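Local coordinates for putative uncharacterized protein (Streptococcus mutans, PDB 3L7N) that probably acts as a class I glutamine amidotransferase, releasing ammonia from glutamine for transfer to an acceptor that is not known, at residues 6-11 / 31-36; 37-42 / 74-79. All coordinates share one frame; numbering follows the deposited sequence.

Contact 1. Residues 6-11 / 31-36; sequences ILHETF and TKVYRY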
loop_
_atom_site.group_PDB
_atom_site.type_symbol
_atom_site.label_atom_id
_atom_site.label_comp_id
_atom_site.label_asym_id
_atom_site.label_seq_id
_atom_site.Cartn_x
_atom_site.Cartn_y
_atom_site.Cartn_z
ATOM N N ILE A 6 -8.250 -5.038 -4.872
ATOM C CA ILE A 6 -7.570 -6.271 -5.250
ATOM C C ILE A 6 -6.809 -6.781 -4.036
ATOM O O ILE A 6 -6.030 -6.041 -3.440
ATOM C CB ILE A 6 -6.544 -6.035 -6.437
ATOM C CG1 ILE A 6 -7.194 -5.334 -7.596
ATOM C CG2 ILE A 6 -5.890 -7.320 -6.848
ATOM C CD1 ILE A 6 -8.047 -6.163 -8.330
ATOM N N LEU A 7 -7.086 -7.996 -3.596
ATOM C CA LEU A 7 -6.525 -8.469 -2.339
ATOM C C LEU A 7 -5.739 -9.760 -2.571
ATOM O O LEU A 7 -6.114 -10.558 -3.403
ATOM C CB LEU A 7 -7.613 -8.675 -1.337
ATOM C CG LEU A 7 -8.581 -7.540 -1.013
ATOM C CD1 LEU A 7 -9.500 -8.033 0.003
ATOM C CD2 LEU A 7 -7.888 -6.335 -0.525
ATOM N N HIS A 8 -4.606 -9.907 -1.906
ATOM C CA HIS A 8 -3.638 -10.906 -2.305
ATOM C C HIS A 8 -3.378 -11.894 -1.171
ATOM O O HIS A 8 -2.592 -12.821 -1.325
ATOM C CB HIS A 8 -2.275 -10.252 -2.673
ATOM C CG HIS A 8 -2.347 -9.208 -3.748
ATOM N ND1 HIS A 8 -2.187 -7.858 -3.476
ATOM C CD2 HIS A 8 -2.337 -9.320 -5.102
ATOM C CE1 HIS A 8 -2.202 -7.179 -4.612
ATOM N NE2 HIS A 8 -2.292 -8.039 -5.615
ATOM N N GLU A 9 -3.904 -11.592 0.007
ATOM C CA GLU A 9 -3.959 -12.549 1.115
ATOM C C GLU A 9 -4.808 -12.050 2.295
ATOM O O GLU A 9 -5.176 -10.806 2.367
ATOM C CB GLU A 9 -2.587 -12.991 1.554
ATOM C CG GLU A 9 -2.211 -14.365 1.026
ATOM C CD GLU A 9 -2.939 -15.500 1.764
ATOM O OE1 GLU A 9 -4.165 -15.344 2.126
ATOM O OE2 GLU A 9 -2.282 -16.514 2.060
ATOM N N THR A 10 -5.257 -13.028 3.131
ATOM C CA THR A 10 -6.202 -12.795 4.296
ATOM C C THR A 10 -5.560 -11.828 5.267
ATOM O O THR A 10 -6.217 -10.914 5.753
ATOM C CB THR A 10 -6.553 -14.157 5.039
ATOM O OG1 THR A 10 -5.369 -14.839 5.346
ATOM C CG2 THR A 10 -7.394 -15.113 4.125
ATOM N N PHE A 11 -4.222 -11.896 5.387
ATOM C CA PHE A 11 -3.475 -10.939 6.232
ATOM C C PHE A 11 -3.032 -9.606 5.535
ATOM O O PHE A 11 -2.367 -8.755 6.159
ATOM C CB PHE A 11 -2.282 -11.597 6.868
ATOM C CG PHE A 11 -1.447 -12.362 5.923
ATOM C CD1 PHE A 11 -0.308 -11.747 5.290
ATOM C CD2 PHE A 11 -1.716 -13.724 5.675
ATOM C CE1 PHE A 11 0.542 -12.487 4.388
ATOM C CE2 PHE A 11 -0.876 -14.508 4.779
ATOM C CZ PHE A 11 0.263 -13.868 4.133
ATOM N N THR A 31 -11.619 -8.412 -5.265
ATOM C CA THR A 31 -11.192 -9.586 -5.945
ATOM C C THR A 31 -10.263 -10.225 -5.030
ATOM O O THR A 31 -9.240 -9.655 -4.682
ATOM C CB THR A 31 -10.439 -9.235 -7.289
ATOM O OG1 THR A 31 -11.352 -8.622 -8.210
ATOM C CG2 THR A 31 -9.872 -10.475 -7.923
ATOM N N LYS A 32 -10.567 -11.398 -4.580
ATOM C CA LYS A 32 -9.643 -12.005 -3.682
ATOM C C LYS A 32 -8.766 -13.020 -4.441
ATOM O O LYS A 32 -9.152 -14.187 -4.586
ATOM C CB LYS A 32 -10.380 -12.624 -2.535
ATOM C CG LYS A 32 -11.030 -11.645 -1.686
ATOM C CD LYS A 32 -12.093 -12.264 -0.790
ATOM C CE LYS A 32 -12.906 -11.195 -0.076
ATOM N NZ LYS A 32 -14.004 -11.755 0.679
ATOM N N VAL A 33 -7.629 -12.564 -5.010
ATOM C CA VAL A 33 -6.884 -13.432 -5.912
ATOM C C VAL A 33 -6.419 -14.727 -5.274
ATOM O O VAL A 33 -6.411 -15.754 -5.914
ATOM C CB VAL A 33 -5.773 -12.740 -6.592
ATOM C CG1 VAL A 33 -6.287 -11.543 -7.271
ATOM C CG2 VAL A 33 -4.663 -12.382 -5.618
ATOM N N TYR A 34 -6.131 -14.687 -3.978
ATOM C CA TYR A 34 -5.744 -15.881 -3.239
ATOM C C TYR A 34 -6.840 -16.932 -3.191
ATOM O O TYR A 34 -6.568 -18.094 -2.788
ATOM C CB TYR A 34 -5.256 -15.521 -1.789
ATOM C CG TYR A 34 -6.264 -14.775 -0.985
ATOM C CD1 TYR A 34 -7.099 -15.437 -0.089
ATOM C CD2 TYR A 34 -6.413 -13.395 -1.127
ATOM C CE1 TYR A 34 -8.060 -14.759 0.626
ATOM C CE2 TYR A 34 -7.360 -12.706 -0.414
ATOM C CZ TYR A 34 -8.202 -13.400 0.460
ATOM O OH TYR A 34 -9.175 -12.714 1.165
ATOM N N ARG A 35 -8.086 -16.553 -3.543
ATOM C CA ARG A 35 -9.215 -17.512 -3.555
ATOM C C ARG A 35 -9.467 -17.948 -4.992
ATOM O O ARG A 35 -10.587 -18.419 -5.354
ATOM C CB ARG A 35 -10.479 -16.859 -2.971
ATOM C CG ARG A 35 -10.474 -16.692 -1.430
ATOM C CD ARG A 35 -11.848 -16.260 -0.970
ATOM N NE ARG A 35 -12.788 -17.367 -1.037
ATOM C CZ ARG A 35 -13.035 -18.235 -0.021
ATOM N NH1 ARG A 35 -12.484 -18.059 1.210
ATOM N NH2 ARG A 35 -13.812 -19.292 -0.243
ATOM N N TYR A 36 -8.425 -17.791 -5.828
ATOM C CA TYR A 36 -8.509 -17.970 -7.292
ATOM C C TYR A 36 -9.631 -17.240 -7.896
ATOM O O TYR A 36 -10.165 -17.677 -8.882
ATOM C CB TYR A 36 -8.539 -19.429 -7.681
ATOM C CG TYR A 36 -7.298 -20.170 -7.223
ATOM C CD1 TYR A 36 -6.374 -20.689 -8.144
ATOM C CD2 TYR A 36 -7.004 -20.287 -5.878
ATOM C CE1 TYR A 36 -5.206 -21.332 -7.700
ATOM C CE2 TYR A 36 -5.855 -20.896 -5.441
ATOM C CZ TYR A 36 -4.965 -21.418 -6.327
ATOM O OH TYR A 36 -3.816 -22.083 -5.812
#

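Contact 2. Residues 37-42 / 74-79; sequences EKLPKD and VKLIQK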
loop_
_atom_site.group_PDB
_atom_site.type_symbol
_atom_site.label_atom_id
_atom_site.label_comp_id
_atom_site.label_asym_id
_atom_site.label_seq_id
_atom_site.Cartn_x
_atom_site.Cartn_y
_atom_site.Cartn_z
ATOM N N GLU A 37 -9.962 -16.063 -7.353
ATOM C CA GLU A 37 -10.947 -15.182 -8.004
ATOM C C GLU A 37 -10.377 -14.476 -9.188
ATOM O O GLU A 37 -9.235 -14.149 -9.214
ATOM C CB GLU A 37 -11.521 -14.199 -7.018
ATOM C CG GLU A 37 -12.469 -14.829 -6.070
ATOM C CD GLU A 37 -12.965 -13.888 -5.029
ATOM O OE1 GLU A 37 -12.891 -12.663 -5.208
ATOM O OE2 GLU A 37 -13.468 -14.359 -4.025
ATOM N N LYS A 38 -11.180 -14.306 -10.220
ATOM C CA LYS A 38 -10.671 -13.715 -11.534
ATOM C C LYS A 38 -10.646 -12.176 -11.477
ATOM O O LYS A 38 -11.630 -11.546 -11.066
ATOM C CB LYS A 38 -11.564 -14.171 -12.675
ATOM C CG LYS A 38 -11.039 -15.264 -13.494
ATOM C CD LYS A 38 -10.067 -16.157 -12.786
ATOM C CE LYS A 38 -9.134 -16.770 -13.903
ATOM N NZ LYS A 38 -8.044 -17.655 -13.444
ATOM N N LEU A 39 -9.511 -11.583 -11.867
ATOM C CA LEU A 39 -9.381 -10.105 -11.976
ATOM C C LEU A 39 -10.467 -9.541 -12.900
ATOM O O LEU A 39 -10.819 -10.163 -13.880
ATOM C CB LEU A 39 -8.030 -9.749 -12.554
ATOM C CG LEU A 39 -6.846 -9.157 -11.753
ATOM C CD1 LEU A 39 -6.987 -9.174 -10.237
ATOM C CD2 LEU A 39 -5.552 -9.809 -12.190
ATOM N N PRO A 40 -10.955 -8.321 -12.613
ATOM C CA PRO A 40 -11.879 -7.706 -13.544
ATOM C C PRO A 40 -11.276 -7.659 -14.932
ATOM O O PRO A 40 -10.095 -7.332 -15.074
ATOM C CB PRO A 40 -12.030 -6.270 -13.006
ATOM C CG PRO A 40 -11.369 -6.226 -11.716
ATOM C CD PRO A 40 -10.803 -7.539 -11.373
ATOM N N LYS A 41 -12.080 -7.915 -15.967
ATOM C CA LYS A 41 -11.579 -7.689 -17.325
ATOM C C LYS A 41 -11.749 -6.224 -17.849
ATOM O O LYS A 41 -10.911 -5.736 -18.637
ATOM C CB LYS A 41 -12.110 -8.729 -18.306
ATOM C CG LYS A 41 -11.197 -10.080 -18.344
ATOM C CD LYS A 41 -11.946 -11.308 -17.669
ATOM C CE LYS A 41 -13.420 -11.486 -18.304
ATOM N NZ LYS A 41 -14.330 -12.398 -17.497
ATOM N N ASP A 42 -12.763 -5.508 -17.289
ATOM C CA ASP A 42 -13.143 -4.081 -17.706
ATOM C C ASP A 42 -12.836 -3.086 -16.638
ATOM O O ASP A 42 -13.400 -3.196 -15.483
ATOM C CB ASP A 42 -14.687 -3.978 -17.962
ATOM C CG ASP A 42 -15.144 -4.918 -18.996
ATOM O OD1 ASP A 42 -14.354 -5.153 -19.941
ATOM O OD2 ASP A 42 -16.256 -5.503 -18.859
ATOM N N VAL A 74 -0.509 -5.946 -13.392
ATOM C CA VAL A 74 0.165 -4.815 -14.095
ATOM C C VAL A 74 -0.694 -4.270 -15.283
ATOM O O VAL A 74 -0.988 -3.054 -15.357
ATOM C CB VAL A 74 1.570 -5.166 -14.579
ATOM C CG1 VAL A 74 2.122 -4.031 -15.432
ATOM C CG2 VAL A 74 2.509 -5.471 -13.383
ATOM N N LYS A 75 -1.174 -5.140 -16.131
ATOM C CA LYS A 75 -2.005 -4.654 -17.220
ATOM C C LYS A 75 -3.250 -4.002 -16.716
ATOM O O LYS A 75 -3.728 -3.015 -17.294
ATOM C CB LYS A 75 -2.353 -5.759 -18.199
ATOM C CG LYS A 75 -1.167 -6.445 -18.792
ATOM C CD LYS A 75 -1.419 -6.771 -20.314
ATOM C CE LYS A 75 -0.288 -7.722 -20.874
ATOM N NZ LYS A 75 -0.906 -8.803 -21.702
ATOM N N LEU A 76 -3.830 -4.550 -15.655
ATOM C CA LEU A 76 -5.092 -3.966 -15.143
ATOM C C LEU A 76 -4.808 -2.515 -14.640
ATOM O O LEU A 76 -5.568 -1.554 -14.976
ATOM C CB LEU A 76 -5.719 -4.852 -14.054
ATOM C CG LEU A 76 -6.776 -4.196 -13.232
ATOM C CD1 LEU A 76 -8.066 -4.148 -13.939
ATOM C CD2 LEU A 76 -6.928 -4.905 -11.952
ATOM N N ILE A 77 -3.659 -2.325 -13.925
ATOM C CA ILE A 77 -3.239 -0.947 -13.537
ATOM C C ILE A 77 -3.088 -0.012 -14.796
ATOM O O ILE A 77 -3.628 1.090 -14.835
ATOM C CB ILE A 77 -1.989 -0.928 -12.738
ATOM C CG1 ILE A 77 -2.234 -1.421 -11.336
ATOM C CG2 ILE A 77 -1.469 0.475 -12.633
ATOM C CD1 ILE A 77 -1.081 -2.143 -10.795
ATOM N N GLN A 78 -2.405 -0.484 -15.814
ATOM C CA GLN A 78 -2.199 0.321 -16.958
ATOM C C GLN A 78 -3.487 0.712 -17.634
ATOM O O GLN A 78 -3.636 1.901 -18.056
ATOM C CB GLN A 78 -1.315 -0.376 -17.917
ATOM C CG GLN A 78 0.012 -0.549 -17.447
ATOM C CD GLN A 78 0.728 -1.477 -18.256
ATOM O OE1 GLN A 78 1.918 -1.548 -18.201
ATOM N NE2 GLN A 78 0.013 -2.223 -19.056
ATOM N N LYS A 79 -4.431 -0.280 -17.803
ATOM C CA LYS A 79 -5.786 0.036 -18.356
ATOM C C LYS A 79 -6.432 1.053 -17.503
ATOM O O LYS A 79 -7.000 2.021 -17.996
ATOM C CB LYS A 79 -6.680 -1.216 -18.464
ATOM C CG LYS A 79 -6.074 -2.381 -19.429
ATOM C CD LYS A 79 -7.177 -3.473 -19.856
ATOM C CE LYS A 79 -8.393 -2.834 -20.777
ATOM N NZ LYS A 79 -9.814 -3.470 -20.491
#

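Contact 1. Residues 6-11 / 31-36
Leu7 is bonded through both its N-H and its C=O to the neighbouring strand and the turn after it: its N-H reaches Thr31 O at 2.9 Å, almost straight at 161°, and its O takes the N-H of Val33 at 3.0 Å, more bent. Ile6 thus pairs with Thr31 and Leu7 with Lys32 in parallel register, where both strands end. On one face of the sheet Ile6 and Thr31, beta-branched residues that suit an extended backbone, lie side by side with CD1 of Ile6 against CB of Thr31. On the other face Leu7 sets its CB against CE2 of Tyr34, while its CD1 lies 4.3 Å from CG of Lys32.

Beyond the strands Tyr34 carries the contact. Its CG stands between its backbone N and carbonyl carbon (chi1 57°), and the ring lies against the chain of 8-10. Glu9 CA sits over one face, 3.9 Å from the ring centroid, as a CH-pi contact; Thr10 N is above the same face, offset toward the rim, while Leu7 O approaches the edge. Thr10 brings CG2 to CE1 at 3.6 Å, its side chain crossing that of Tyr34 at about a right angle. Glu9 bends at chi2, turning its carboxyl carbon back; OE1 lies 3.7 Å from Tyr34 CD1 and accepts Thr10 N at 2.8 Å, on the anti side, 34° out of the carboxylate plane. A broad aromatic ring suits this place because it can pack against peptide and methyl groups together.

Val33 lays CG2 beside CD2 of His8, whose imidazole is held by Glu73 at NE2 and Gly53 O at ND1. The arrangement is that of a parallel beta-alpha-beta unit, strand 2-7, helix 15-23 and strand 27-32, at the edge of the class I amidotransferase sheet.

Contact 2. Residues 37-42 / 74-79
Residues 37-42 run as an irregular, largely extended chain past one side of helix 70-82, and the backbones stay well apart: the nearest CA atoms, those of Lys41 and Leu76, are 7.8 Å from each other. In the class I glutamine amidotransferase fold this is the loop between edge strand 27-32 and inner strand 48-51, set against a helix that packs on the sheet. The helix itself is regular here, with Gln78 N bonded to Val74 O and Lys79 N to Lys75 O, so side chains from successive turns, Leu76 and Lys79, face the loop.

Leu76 makes the apolar part. Its CG is anti to the backbone N (chi1 165°), and the two methyls divide their work: CD2 lies 4.3 Å from CG of Leu39, whereas CD1 meets Pro40, 3.9 Å from the carbonyl O and 4.5 Å from ring atom CG. A branched leucine can serve both neighbours at once, and proline fits a loop that stays extended, since its ring restricts phi to a range compatible with such a chain and offers a compact apolar surface. Leu39 and Leu76 both also touch Ile6 of strand 2-7, which places this small cluster at the junction of loop, helix and sheet.

Farther along, where the contact meets the surface, the long Lys79 side chain reaches across to the loop backbone. It bends at chi3 and chi4, and Asp42 probably adds a mild electrostatic attraction, although Asp42 OD1 lies 4.9 Å from Lys79 NZ, too far to touch. The bond itself goes to the backbone: Lys79 NZ donates to Lys41 O at 3.1 Å, in the plane of that carbonyl.

In the fold
From the N terminus, strand 2-7 leads into the loop of 8-11, helix 15-23 follows, and strand 27-32 returns beside the first, so contact 1 closes the opening beta-alpha-beta unit. The chain continues directly from residue 36 into 37-42, then through strand 48-51 to helix 70-82, where contact 2 closes a second loop. The two are in series, neither nested nor crossed, with centres about 14 Å apart. They nevertheless touch: Glu37 OE1 probably accepts a hydrogen bond from Lys32 N, and Pro40 packs on Thr31. Together they tie the edge of the sheet, its following loop and helix 70-82 into one corner.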